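C381 turret protein (Sulfolobus turreted icosahedral virus, PDB 4IND) probably builds the turrets of the virus particle, its chain folded as three jelly rolls and assembled in five copies. Local coordinates at residues S68-D73 with I129-L134; D72-E77 with F122-G127; S305-A310 with V365-I370; Q315-N320 with Q353-G358. All coordinates share one frame; numbering follows the deposited sequence.

Contact 1 (S68-D73 with I129-L134)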
loop_
_atom_site.group_PDB
_atom_site.type_symbol
_atom_site.label_atom_id
_atom_site.label_comp_id
_atom_site.label_asym_id
_atom_site.label_seq_id
_atom_site.Cartn_x
_atom_site.Cartn_y
_atom_site.Cartn_z
ATOM N N SER A 68 -5.857 -18.463 36.484
ATOM C CA SER A 68 -5.202 -18.464 35.191
ATOM C C SER A 68 -6.124 -17.903 34.133
ATOM O O SER A 68 -7.342 -18.013 34.235
ATOM C CB SER A 68 -4.813 -19.886 34.777
ATOM O OG SER A 68 -4.011 -20.508 35.752
ATOM N N ILE A 69 -5.536 -17.305 33.109
ATOM C CA ILE A 69 -6.267 -17.041 31.890
ATOM C C ILE A 69 -5.675 -17.976 30.844
ATOM O O ILE A 69 -4.462 -18.073 30.704
ATOM C CB ILE A 69 -6.121 -15.586 31.460
ATOM C CG1 ILE A 69 -6.813 -14.679 32.484
ATOM C CG2 ILE A 69 -6.755 -15.373 30.065
ATOM C CD1 ILE A 69 -6.509 -13.203 32.309
ATOM N N ILE A 70 -6.541 -18.698 30.146
ATOM C CA ILE A 70 -6.113 -19.678 29.166
ATOM C C ILE A 70 -6.995 -19.543 27.921
ATOM O O ILE A 70 -8.227 -19.670 28.007
ATOM C CB ILE A 70 -6.245 -21.120 29.727
ATOM C CG1 ILE A 70 -5.385 -21.303 30.990
ATOM C CG2 ILE A 70 -5.814 -22.131 28.685
ATOM C CD1 ILE A 70 -5.424 -22.749 31.538
ATOM N N ILE A 71 -6.379 -19.291 26.769
ATOM C CA ILE A 71 -7.136 -19.118 25.534
ATOM C C ILE A 71 -6.680 -20.069 24.432
ATOM O O ILE A 71 -5.635 -19.854 23.828
ATOM C CB ILE A 71 -7.012 -17.669 25.010
ATOM C CG1 ILE A 71 -7.244 -16.672 26.150
ATOM C CG2 ILE A 71 -8.012 -17.416 23.887
ATOM C CD1 ILE A 71 -6.951 -15.195 25.775
ATOM N N ASP A 72 -7.457 -21.113 24.151
ATOM C CA ASP A 72 -7.102 -21.976 23.023
ATOM C C ASP A 72 -8.071 -21.811 21.850
ATOM O O ASP A 72 -7.983 -22.522 20.853
ATOM C CB ASP A 72 -6.963 -23.444 23.437
ATOM C CG ASP A 72 -8.301 -24.151 23.540
ATOM O OD1 ASP A 72 -8.372 -25.384 23.295
ATOM O OD2 ASP A 72 -9.298 -23.464 23.857
ATOM N N ASP A 73 -8.978 -20.845 21.969
ATOM C CA ASP A 73 -10.012 -20.628 20.960
ATOM C C ASP A 73 -9.424 -20.166 19.639
ATOM O O ASP A 73 -8.339 -19.601 19.610
ATOM C CB ASP A 73 -10.984 -19.551 21.459
ATOM C CG ASP A 73 -11.692 -19.951 22.726
ATOM O OD1 ASP A 73 -11.022 -20.036 23.794
ATOM O OD2 ASP A 73 -12.922 -20.153 22.654
ATOM N N ILE A 129 -1.588 -21.706 22.431
ATOM C CA ILE A 129 -2.546 -21.456 23.503
ATOM C C ILE A 129 -2.008 -20.404 24.451
ATOM O O ILE A 129 -0.926 -20.581 25.012
ATOM C CB ILE A 129 -2.795 -22.748 24.289
ATOM C CG1 ILE A 129 -3.312 -23.838 23.339
ATOM C CG2 ILE A 129 -3.735 -22.499 25.444
ATOM C CD1 ILE A 129 -3.190 -25.241 23.890
ATOM N N TYR A 130 -2.756 -19.316 24.638
ATOM C CA TYR A 130 -2.326 -18.279 25.569
ATOM C C TYR A 130 -2.509 -18.721 27.023
ATOM O O TYR A 130 -3.507 -19.347 27.370
ATOM C CB TYR A 130 -3.083 -16.956 25.317
ATOM C CG TYR A 130 -2.635 -15.886 26.287
ATOM C CD1 TYR A 130 -1.380 -15.295 26.161
ATOM C CD2 TYR A 130 -3.437 -15.503 27.357
ATOM C CE1 TYR A 130 -0.950 -14.328 27.053
ATOM C CE2 TYR A 130 -3.006 -14.538 28.284
ATOM C CZ TYR A 130 -1.768 -13.951 28.112
ATOM O OH TYR A 130 -1.331 -12.999 29.004
ATOM N N TYR A 131 -1.565 -18.359 27.878
ATOM C CA TYR A 131 -1.571 -18.818 29.275
ATOM C C TYR A 131 -0.881 -17.804 30.180
ATOM O O TYR A 131 0.245 -17.405 29.918
ATOM C CB TYR A 131 -0.821 -20.139 29.379
ATOM C CG TYR A 131 -0.699 -20.679 30.810
ATOM C CD1 TYR A 131 -1.777 -21.252 31.452
ATOM C CD2 TYR A 131 0.502 -20.627 31.488
ATOM C CE1 TYR A 131 -1.656 -21.757 32.752
ATOM C CE2 TYR A 131 0.635 -21.126 32.767
ATOM C CZ TYR A 131 -0.445 -21.690 33.398
ATOM O OH TYR A 131 -0.323 -22.185 34.690
ATOM N N ILE A 132 -1.548 -17.399 31.251
ATOM C CA ILE A 132 -0.891 -16.602 32.286
ATOM C C ILE A 132 -1.547 -16.867 33.641
ATOM O O ILE A 132 -2.764 -17.025 33.733
ATOM C CB ILE A 132 -0.905 -15.087 31.940
ATOM C CG1 ILE A 132 0.009 -14.292 32.891
ATOM C CG2 ILE A 132 -2.322 -14.537 31.951
ATOM C CD1 ILE A 132 0.169 -12.827 32.469
ATOM N N GLN A 133 -0.736 -16.924 34.686
ATOM C CA GLN A 133 -1.252 -17.089 36.042
ATOM C C GLN A 133 -1.336 -15.740 36.734
ATOM O O GLN A 133 -0.495 -14.859 36.519
ATOM C CB GLN A 133 -0.364 -18.035 36.858
ATOM C CG GLN A 133 -0.396 -19.476 36.411
ATOM C CD GLN A 133 0.286 -20.402 37.408
ATOM O OE1 GLN A 133 0.234 -20.179 38.614
ATOM N NE2 GLN A 133 0.951 -21.429 36.903
ATOM N N LEU A 134 -2.356 -15.587 37.574
ATOM C CA LEU A 134 -2.581 -14.357 38.318
ATOM C C LEU A 134 -2.685 -14.695 39.789
ATOM O O LEU A 134 -3.503 -15.528 40.169
ATOM C CB LEU A 134 -3.874 -13.684 37.834
ATOM C CG LEU A 134 -3.932 -13.374 36.334
ATOM C CD1 LEU A 134 -5.329 -12.959 35.898
ATOM C CD2 LEU A 134 -2.904 -12.321 35.957
HETATM O O HOH W 1 -2.619 -23.016 35.732
#
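Backbone hydrogen bonds hold strands 68-71 and 130-134 together, the two running almost exactly antiparallel. Ile69 with Ile132 and Ile71 with Tyr130 are the hydrogen-bonded pairs, each tied in both directions. Ile69 N meets Ile132 O nearly along the C=O axis at 2.9 Å, whereas Ile71 N comes to Tyr130 O, also 2.9 Å away, from above the carbonyl plane. Between these rungs Ile70 CA lies 3.2 Å from Tyr130 O in a CA-H...O contact.

Apolar contacts line both faces. Tyr130, its CG anti to the backbone N (chi1 180°), lies alongside Ile71, whose CD1 is 3.9 Å from Tyr130 CD2, while Ile69 CG2 comes to the ring's edge. Ile69 and Leu134 cross obliquely, CD1 of Ile69 3.8 Å from CD1 of Leu134. On the other face Ile70 runs beside Tyr131 and puts CG1 in the ring plane, 3.6 Å from Tyr131 CD1.

Polar contacts on the Tyr131 face gather at its hydroxyl: Tyr131 OH accepts a bent bond (133°) from Gln133 NE2 at 2.7 Å, and a water bridges it to Ser68 OG. On the other face Tyr130 OH hydrogen-bonds the carboxylate of Asp120.

Strand 36-37 flanks 67-71 on its other edge. Tyr130, Ile132 and Leu134 pack onto strands 78-88 and 114-124 of the facing sheet, Ile69 and Ile71 onto Phe143 of strand 138-147; Ile70 and Ile129 meet Asn52 and Leu49 of the second subunit.

Contact 2 (D72-E77 with F122-G127)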
loop_
_atom_site.group_PDB
_atom_site.type_symbol
_atom_site.label_atom_id
_atom_site.label_comp_id
_atom_site.label_asym_id
_atom_site.label_seq_id
_atom_site.Cartn_x
_atom_site.Cartn_y
_atom_site.Cartn_z
ATOM N N ASP A 72 -7.457 -21.113 24.151
ATOM C CA ASP A 72 -7.102 -21.976 23.023
ATOM C C ASP A 72 -8.071 -21.811 21.850
ATOM O O ASP A 72 -7.983 -22.522 20.853
ATOM C CB ASP A 72 -6.963 -23.444 23.437
ATOM C CG ASP A 72 -8.301 -24.151 23.540
ATOM O OD1 ASP A 72 -8.372 -25.384 23.295
ATOM O OD2 ASP A 72 -9.298 -23.464 23.857
ATOM N N ASP A 73 -8.978 -20.845 21.969
ATOM C CA ASP A 73 -10.012 -20.628 20.960
ATOM C C ASP A 73 -9.424 -20.166 19.639
ATOM O O ASP A 73 -8.339 -19.601 19.610
ATOM C CB ASP A 73 -10.984 -19.551 21.459
ATOM C CG ASP A 73 -11.692 -19.951 22.726
ATOM O OD1 ASP A 73 -11.022 -20.036 23.794
ATOM O OD2 ASP A 73 -12.922 -20.153 22.654
ATOM N N GLU A 74 -10.154 -20.406 18.554
ATOM C CA GLU A 74 -9.684 -20.050 17.218
ATOM C C GLU A 74 -9.793 -18.549 16.926
ATOM O O GLU A 74 -10.542 -18.149 16.032
ATOM C CB GLU A 74 -10.482 -20.797 16.144
ATOM C CG GLU A 74 -10.549 -22.288 16.328
ATOM C CD GLU A 74 -9.183 -22.932 16.393
ATOM O OE1 GLU A 74 -9.108 -24.080 16.876
ATOM O OE2 GLU A 74 -8.189 -22.296 15.963
ATOM N N LEU A 75 -9.074 -17.731 17.680
ATOM C CA LEU A 75 -8.944 -16.306 17.372
ATOM C C LEU A 75 -8.449 -16.152 15.948
ATOM O O LEU A 75 -7.816 -17.059 15.386
ATOM C CB LEU A 75 -7.927 -15.631 18.289
ATOM C CG LEU A 75 -8.153 -15.802 19.780
ATOM C CD1 LEU A 75 -7.127 -14.966 20.512
ATOM C CD2 LEU A 75 -9.541 -15.361 20.113
ATOM N N GLN A 76 -8.734 -15.000 15.355
ATOM C CA GLN A 76 -8.149 -14.673 14.058
ATOM C C GLN A 76 -6.639 -14.809 14.191
ATOM O O GLN A 76 -6.050 -14.357 15.178
ATOM C CB GLN A 76 -8.523 -13.247 13.671
ATOM C CG GLN A 76 -8.010 -12.857 12.283
ATOM C CD GLN A 76 -8.520 -11.504 11.842
ATOM O OE1 GLN A 76 -7.949 -10.470 12.191
ATOM N NE2 GLN A 76 -9.606 -11.500 11.075
ATOM N N GLU A 77 -6.000 -15.435 13.208
ATOM C CA GLU A 77 -4.558 -15.616 13.275
ATOM C C GLU A 77 -3.811 -14.273 13.240
ATOM O O GLU A 77 -4.280 -13.295 12.663
ATOM C CB GLU A 77 -4.075 -16.576 12.179
ATOM C CG GLU A 77 -4.473 -18.030 12.472
ATOM C CD GLU A 77 -3.729 -19.064 11.623
ATOM O OE1 GLU A 77 -3.365 -18.731 10.473
ATOM O OE2 GLU A 77 -3.519 -20.216 12.105
ATOM N N PHE A 122 1.290 -12.599 22.101
ATOM C CA PHE A 122 0.715 -13.913 21.800
ATOM C C PHE A 122 0.606 -14.088 20.309
ATOM O O PHE A 122 -0.097 -13.332 19.642
ATOM C CB PHE A 122 -0.658 -14.047 22.468
ATOM C CG PHE A 122 -1.406 -15.329 22.117
ATOM C CD1 PHE A 122 -0.802 -16.573 22.245
ATOM C CD2 PHE A 122 -2.721 -15.275 21.719
ATOM C CE1 PHE A 122 -1.498 -17.752 21.942
ATOM C CE2 PHE A 122 -3.436 -16.440 21.408
ATOM C CZ PHE A 122 -2.820 -17.681 21.531
ATOM N N THR A 123 1.305 -15.089 19.775
ATOM C CA THR A 123 1.191 -15.387 18.352
ATOM C C THR A 123 0.124 -16.438 18.150
ATOM O O THR A 123 0.302 -17.579 18.548
ATOM C CB THR A 123 2.516 -15.919 17.780
ATOM O OG1 THR A 123 3.532 -14.930 17.982
ATOM C CG2 THR A 123 2.381 -16.195 16.275
ATOM N N LYS A 124 -0.988 -16.061 17.526
ATOM C CA LYS A 124 -1.996 -17.055 17.172
ATOM C C LYS A 124 -1.658 -17.686 15.822
ATOM O O LYS A 124 -2.046 -17.197 14.757
ATOM C CB LYS A 124 -3.414 -16.458 17.183
ATOM C CG LYS A 124 -4.505 -17.502 16.928
ATOM C CD LYS A 124 -4.561 -18.460 18.131
ATOM C CE LYS A 124 -5.343 -19.729 17.812
ATOM N NZ LYS A 124 -5.301 -20.678 18.981
ATOM N N GLU A 125 -0.934 -18.801 15.883
ATOM C CA GLU A 125 -0.662 -19.653 14.735
ATOM C C GLU A 125 -0.481 -21.077 15.255
ATOM O O GLU A 125 -0.105 -21.273 16.407
ATOM C CB GLU A 125 0.627 -19.220 14.014
ATOM C CG GLU A 125 0.467 -18.048 13.036
ATOM C CD GLU A 125 1.712 -17.811 12.162
ATOM O OE1 GLU A 125 2.815 -18.278 12.530
ATOM O OE2 GLU A 125 1.591 -17.158 11.095
ATOM N N GLN A 126 -0.737 -22.064 14.406
ATOM C CA GLN A 126 -0.498 -23.466 14.758
ATOM C C GLN A 126 -1.071 -23.881 16.113
ATOM O O GLN A 126 -0.412 -24.586 16.884
ATOM C CB GLN A 126 1.003 -23.774 14.729
ATOM C CG GLN A 126 1.647 -23.607 13.357
ATOM C CD GLN A 126 2.988 -24.320 13.252
ATOM O OE1 GLN A 126 3.529 -24.792 14.248
ATOM N NE2 GLN A 126 3.522 -24.407 12.047
ATOM N N GLY A 127 -2.283 -23.441 16.424
ATOM C CA GLY A 127 -2.910 -23.861 17.679
ATOM C C GLY A 127 -2.257 -23.393 18.980
ATOM O O GLY A 127 -2.484 -23.975 20.045
HETATM O O HOH W 2 -6.330 -23.234 18.440
HETATM O O HOH W 3 -6.171 -19.065 21.136
HETATM O O HOH W 4 -4.274 -21.261 14.729
HETATM O O HOH W 5 -1.245 -21.455 11.721
#
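Segment 72-77 has no regular structure and closes on the end of strand 114-124, the CA of Glu77 lying 4.9 Å from that of Lys124, with an inverse gamma turn centred on Glu74 that brings Leu75 N to Asp73 O.

Lys124 does most of the work. CG stands anti to the backbone N (chi1 -175°), the chain bends at chi2 (68°) and then runs straight, so that CG passes 3.7 Å from Leu75 O and the ammonium ends among the carbonyls of the loop. NZ gives a weak bond to Asp73 O at 3.3 Å and two better ones, each 2.8 Å, from NZ to waters 2 and 3. Water 3 in turn donates a hydrogen bond to Asp73 O, and Asn128 O takes a further bond from NZ. Glu74 OE2 is 4.5 Å from Lys124 NZ, beyond a salt bridge, though its charge probably still favours the buried ammonium.

Glu77 lays CB and CG against Lys124 O and, its chain extended, sends the carboxylate to the turn beyond the strand. Gln126 N donates to water 5, which lies 2.6 Å from Glu77 OE2; water 4 donates to the same oxygen and takes a weak bond from Gly127 N. Leu75 CD1 meets the Phe122 ring at its edge, 4.1 Å from CE2. Glu125 turns to Arg172 and to Arg154 of the second subunit, near a bound phosphate.

Two neighbouring sheet-to-sheet connections, 71 to 78 and 124 to 130, thus meet at one end of a beta sandwich, as in jelly-roll domains.

Contact 3 (S305-A310 with V365-I370)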
loop_
_atom_site.group_PDB
_atom_site.type_symbol
_atom_site.label_atom_id
_atom_site.label_comp_id
_atom_site.label_asym_id
_atom_site.label_seq_id
_atom_site.Cartn_x
_atom_site.Cartn_y
_atom_site.Cartn_z
ATOM N N SER A 305 43.715 -0.502 -8.487
ATOM C CA SER A 305 44.870 0.088 -9.131
ATOM C C SER A 305 46.079 -0.756 -8.809
ATOM O O SER A 305 46.124 -1.433 -7.774
ATOM C CB SER A 305 45.092 1.521 -8.660
ATOM O OG SER A 305 45.271 1.564 -7.260
ATOM N N GLY A 306 47.052 -0.730 -9.707
ATOM C CA GLY A 306 48.299 -1.439 -9.495
ATOM C C GLY A 306 48.334 -2.784 -10.186
ATOM O O GLY A 306 49.290 -3.539 -10.025
ATOM N N LEU A 307 47.290 -3.096 -10.950
ATOM C CA LEU A 307 47.264 -4.342 -11.710
ATOM C C LEU A 307 48.355 -4.368 -12.773
ATOM O O LEU A 307 48.520 -3.410 -13.518
ATOM C CB LEU A 307 45.908 -4.543 -12.374
ATOM C CG LEU A 307 44.773 -4.917 -11.427
ATOM C CD1 LEU A 307 43.479 -5.152 -12.199
ATOM C CD2 LEU A 307 45.155 -6.138 -10.606
ATOM N N THR A 308 49.094 -5.473 -12.828
ATOM C CA THR A 308 50.070 -5.722 -13.880
ATOM C C THR A 308 49.930 -7.166 -14.328
ATOM O O THR A 308 49.150 -7.929 -13.754
ATOM C CB THR A 308 51.518 -5.495 -13.397
ATOM O OG1 THR A 308 51.875 -6.505 -12.445
ATOM C CG2 THR A 308 51.667 -4.121 -12.760
ATOM N N THR A 309 50.696 -7.541 -15.340
ATOM C CA THR A 309 50.700 -8.915 -15.821
ATOM C C THR A 309 51.218 -9.871 -14.751
ATOM O O THR A 309 51.075 -11.086 -14.870
ATOM C CB THR A 309 51.536 -9.059 -17.103
ATOM O OG1 THR A 309 52.853 -8.551 -16.872
ATOM C CG2 THR A 309 50.902 -8.277 -18.235
ATOM N N ALA A 310 51.805 -9.312 -13.697
ATOM C CA ALA A 310 52.277 -10.106 -12.564
ATOM C C ALA A 310 51.138 -10.549 -11.644
ATOM O O ALA A 310 51.344 -11.387 -10.772
ATOM C CB ALA A 310 53.328 -9.342 -11.775
ATOM N N VAL A 365 53.961 -7.577 -5.538
ATOM C CA VAL A 365 53.134 -6.569 -6.189
ATOM C C VAL A 365 52.061 -6.118 -5.213
ATOM O O VAL A 365 51.412 -6.946 -4.564
ATOM C CB VAL A 365 52.425 -7.135 -7.427
ATOM C CG1 VAL A 365 51.774 -6.014 -8.228
ATOM C CG2 VAL A 365 53.388 -7.914 -8.288
ATOM N N THR A 366 51.873 -4.807 -5.110
ATOM C CA THR A 366 50.850 -4.262 -4.230
ATOM C C THR A 366 49.726 -3.651 -5.053
ATOM O O THR A 366 49.951 -2.765 -5.878
ATOM C CB THR A 366 51.426 -3.197 -3.264
ATOM O OG1 THR A 366 52.353 -3.812 -2.362
ATOM C CG2 THR A 366 50.308 -2.547 -2.460
ATOM N N ILE A 367 48.516 -4.141 -4.830
ATOM C CA ILE A 367 47.340 -3.599 -5.486
ATOM C C ILE A 367 46.460 -2.925 -4.453
ATOM O O ILE A 367 46.501 -3.264 -3.272
ATOM C CB ILE A 367 46.538 -4.698 -6.177
ATOM C CG1 ILE A 367 46.127 -5.753 -5.157
ATOM C CG2 ILE A 367 47.356 -5.342 -7.287
ATOM C CD1 ILE A 367 45.252 -6.839 -5.738
ATOM N N THR A 368 45.666 -1.966 -4.901
ATOM C CA THR A 368 44.809 -1.230 -3.993
ATOM C C THR A 368 43.387 -1.258 -4.497
ATOM O O THR A 368 43.119 -0.850 -5.631
ATOM C CB THR A 368 45.283 0.216 -3.836
ATOM O OG1 THR A 368 46.598 0.219 -3.263
ATOM C CG2 THR A 368 44.335 0.998 -2.926
ATOM N N LEU A 369 42.487 -1.760 -3.650
ATOM C CA LEU A 369 41.079 -1.820 -3.946
ATOM C C LEU A 369 40.424 -0.572 -3.372
ATOM O O LEU A 369 40.695 -0.185 -2.244
ATOM C CB LEU A 369 40.463 -3.060 -3.291
ATOM C CG LEU A 369 38.941 -3.162 -3.304
ATOM C CD1 LEU A 369 38.460 -3.365 -4.719
ATOM C CD2 LEU A 369 38.445 -4.296 -2.389
ATOM N N ILE A 370 39.579 0.075 -4.163
ATOM C CA ILE A 370 38.689 1.081 -3.615
ATOM C C ILE A 370 37.266 0.593 -3.828
ATOM O O ILE A 370 36.961 -0.101 -4.810
ATOM C CB ILE A 370 38.896 2.477 -4.225
ATOM C CG1 ILE A 370 38.437 2.508 -5.674
ATOM C CG2 ILE A 370 40.348 2.911 -4.136
ATOM C CD1 ILE A 370 38.868 3.766 -6.392
#
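The firm end of this contact is a single antiparallel hydrogen-bonded pair, Ser305 with Thr368. Ser305 N reaches Thr368 O at 2.9 Å and Thr368 N reaches Ser305 O at 3.0 Å, both straight and both arriving in the plane of the accepting carbonyl. Ser305 OG stands 3.7 Å from Thr368 CB; the hydroxyl of Thr368 bonds Ser275 on the next strand.

At Gly306 the two chains are still close, its CA 4.7 Å from that of Ile367. A CB here would point toward the strand and clash with Thr366 O, and at this backbone (phi 98°, psi 4°) it would also jam against the preceding carbonyl O. This residue turns the chain off the strand. Ile367 fills the angle: with CG1 in the crowded position (chi1 58°), CG2 falls beside the backbone N and lies 3.8 Å from Gly306 O. Leu307 starts away from the strand, yet its tip comes back so that the two side chains cross obliquely, CD2 4.1 Å from Ile367 CG2. Ile367 continues inward onto Val311 and Cys314.

Ile367 is the buried part; the bonded pair itself lies near the surface, and the loop beyond is looser. Thr308 and Thr309 are exposed, and Thr308 OG1 accepts from Ala310 N in an ST turn. Val365 meets the loop with CG1 near Gly306 O and CG2 3.8 Å from Ala310 CB.

The arrangement is that of a strand leaving its sheet to cross a jelly roll: the loop carries the chain from 295-305 to 311-319 in the opposing sheet of the nucleoplasmin-like/VP domain.

Contact 4 (Q315-N320 with Q353-G358)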
loop_
_atom_site.group_PDB
_atom_site.type_symbol
_atom_site.label_atom_id
_atom_site.label_comp_id
_atom_site.label_asym_id
_atom_site.label_seq_id
_atom_site.Cartn_x
_atom_site.Cartn_y
_atom_site.Cartn_z
ATOM N N GLN A 315 39.758 -11.116 -7.715
ATOM C CA GLN A 315 38.305 -11.219 -7.715
ATOM C C GLN A 315 37.712 -10.654 -6.435
ATOM O O GLN A 315 38.129 -11.017 -5.329
ATOM C CB GLN A 315 37.879 -12.678 -7.872
ATOM C CG GLN A 315 38.309 -13.295 -9.186
ATOM C CD GLN A 315 38.040 -14.777 -9.245
ATOM O OE1 GLN A 315 38.107 -15.472 -8.235
ATOM N NE2 GLN A 315 37.733 -15.272 -10.436
ATOM N N LEU A 316 36.737 -9.764 -6.593
ATOM C CA LEU A 316 35.933 -9.311 -5.471
ATOM C C LEU A 316 34.799 -10.318 -5.285
ATOM O O LEU A 316 34.122 -10.692 -6.260
ATOM C CB LEU A 316 35.367 -7.922 -5.760
ATOM C CG LEU A 316 34.714 -7.208 -4.582
ATOM C CD1 LEU A 316 35.734 -7.006 -3.471
ATOM C CD2 LEU A 316 34.108 -5.891 -5.026
ATOM N N GLN A 317 34.602 -10.771 -4.046
ATOM C CA GLN A 317 33.563 -11.748 -3.748
ATOM C C GLN A 317 32.685 -11.277 -2.602
ATOM O O GLN A 317 33.139 -10.538 -1.722
ATOM C CB GLN A 317 34.191 -13.098 -3.394
ATOM C CG GLN A 317 35.242 -13.560 -4.370
ATOM C CD GLN A 317 35.683 -14.975 -4.104
ATOM O OE1 GLN A 317 35.884 -15.376 -2.958
ATOM N NE2 GLN A 317 35.825 -15.748 -5.165
ATOM N N ALA A 318 31.430 -11.716 -2.607
ATOM C CA ALA A 318 30.482 -11.273 -1.604
ATOM C C ALA A 318 29.515 -12.393 -1.322
ATOM O O ALA A 318 29.392 -13.319 -2.119
ATOM C CB ALA A 318 29.732 -10.058 -2.093
ATOM N N THR A 319 28.850 -12.318 -0.174
ATOM C CA THR A 319 27.768 -13.249 0.113
ATOM C C THR A 319 26.880 -12.748 1.230
ATOM O O THR A 319 27.246 -11.832 1.978
ATOM C CB THR A 319 28.292 -14.647 0.501
ATOM O OG1 THR A 319 27.198 -15.573 0.528
ATOM C CG2 THR A 319 28.948 -14.608 1.876
ATOM N N ASN A 320 25.699 -13.353 1.320
ATOM C CA ASN A 320 24.889 -13.280 2.523
ATOM C C ASN A 320 25.241 -14.490 3.389
ATOM O O ASN A 320 24.756 -15.599 3.150
ATOM C CB ASN A 320 23.399 -13.274 2.175
ATOM C CG ASN A 320 22.530 -13.496 3.396
ATOM O OD1 ASN A 320 23.032 -13.499 4.526
ATOM N ND2 ASN A 320 21.230 -13.676 3.186
ATOM N N GLN A 353 34.955 -9.961 0.412
ATOM C CA GLN A 353 36.383 -10.265 0.471
ATOM C C GLN A 353 37.024 -10.126 -0.914
ATOM O O GLN A 353 36.348 -10.194 -1.945
ATOM C CB GLN A 353 36.628 -11.670 1.039
ATOM C CG GLN A 353 36.115 -12.793 0.143
ATOM C CD GLN A 353 36.251 -14.166 0.776
ATOM O OE1 GLN A 353 36.345 -14.296 2.003
ATOM N NE2 GLN A 353 36.274 -15.205 -0.065
ATOM N N LEU A 354 38.329 -9.891 -0.925
ATOM C CA LEU A 354 39.102 -9.855 -2.162
ATOM C C LEU A 354 40.025 -11.059 -2.197
ATOM O O LEU A 354 40.790 -11.309 -1.252
ATOM C CB LEU A 354 39.939 -8.586 -2.243
ATOM C CG LEU A 354 40.707 -8.388 -3.549
ATOM C CD1 LEU A 354 39.751 -8.072 -4.687
ATOM C CD2 LEU A 354 41.726 -7.276 -3.395
ATOM N N VAL A 355 39.940 -11.824 -3.275
ATOM C CA VAL A 355 40.811 -12.970 -3.443
ATOM C C VAL A 355 41.765 -12.626 -4.572
ATOM O O VAL A 355 41.338 -12.289 -5.668
ATOM C CB VAL A 355 40.020 -14.247 -3.769
ATOM C CG1 VAL A 355 40.967 -15.431 -3.933
ATOM C CG2 VAL A 355 39.000 -14.537 -2.671
ATOM N N ALA A 356 43.059 -12.693 -4.301
ATOM C CA ALA A 356 44.042 -12.253 -5.272
ATOM C C ALA A 356 45.259 -13.155 -5.237
ATOM O O ALA A 356 45.528 -13.819 -4.233
ATOM C CB ALA A 356 44.441 -10.804 -5.007
ATOM N N ASN A 357 45.989 -13.176 -6.345
ATOM C CA ASN A 357 47.201 -13.964 -6.435
ATOM C C ASN A 357 48.128 -13.337 -7.467
ATOM O O ASN A 357 47.673 -12.660 -8.398
ATOM C CB ASN A 357 46.876 -15.414 -6.802
ATOM C CG ASN A 357 48.031 -16.357 -6.520
ATOM O OD1 ASN A 357 49.118 -15.936 -6.104
ATOM N ND2 ASN A 357 47.801 -17.645 -6.738
ATOM N N GLY A 358 49.427 -13.558 -7.301
ATOM C CA GLY A 358 50.407 -12.966 -8.191
ATOM C C GLY A 358 51.686 -12.590 -7.466
ATOM O O GLY A 358 51.863 -12.908 -6.290
#
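Gln317 and Gln353, cross-strand neighbours, turn their amides almost into one plane, 12° apart, although the chains that carry them cross obliquely. Gln353 NE2 donates to Gln317 OE1 at 2.9 Å with an angle of 161°, and the bond lies in the amide plane at both ends. To get there Gln353 takes the crowded position for CG (chi1 66°), while Gln317 sets CG beside its own backbone N; both chains then run extended. Gln317 NE2 is given to Thr329 OG1, so both ends of this amide are engaged, which fixes its rotation. Val355, with CG1 anti to the backbone N, turns CG2 to the same oxygen, a tight 3.2 Å from Gln317 OE1.

On the opposite face Leu316 and Leu354 adopt the same shape, CG anti to N, and each leans its tip over a carbonyl of the other strand. Leu354 CD1 lies 3.4 Å from Gln315 O and Leu316 CD1 3.6 Å from Gln353 O, the two methyls themselves 4.3 Å apart. Between the two sets run four nearly straight backbone bonds, among them Gln315 N to Val355 O and Gln317 N to Gln353 O, both 2.8 Å.

Strands 311-319 and 351-358 are the middle pair of a four-strand antiparallel sheet. Strand 328-332 lies beyond the first, where Leu316 touches Val330; strand 283-289 lies beyond the second, with Thr284 against Gln353 and Val355.

How the contacts relate
Contacts 1 and 2 belong to the first galactose-binding-like domain, contacts 3 and 4 to the nucleoplasmin-like one; the centres of contacts 1 and 3 are about 66 Å apart. Contacts 1 and 2 are buried, share Asp72 and Asp73, and both meet the second subunit; Phe122 packs under the start of strand 130-134. Contact 1 is ordered strand pairing, contact 2 a buried charge among carbonyls and waters. Contact 3, at the surface, has one backbone pair and a few apolar contacts, while contact 4, partly buried, adds an amide pair. Contact 4 is nested in the loop that contact 3 closes, and Ile367 and Leu369 meet its leucines across the sandwich.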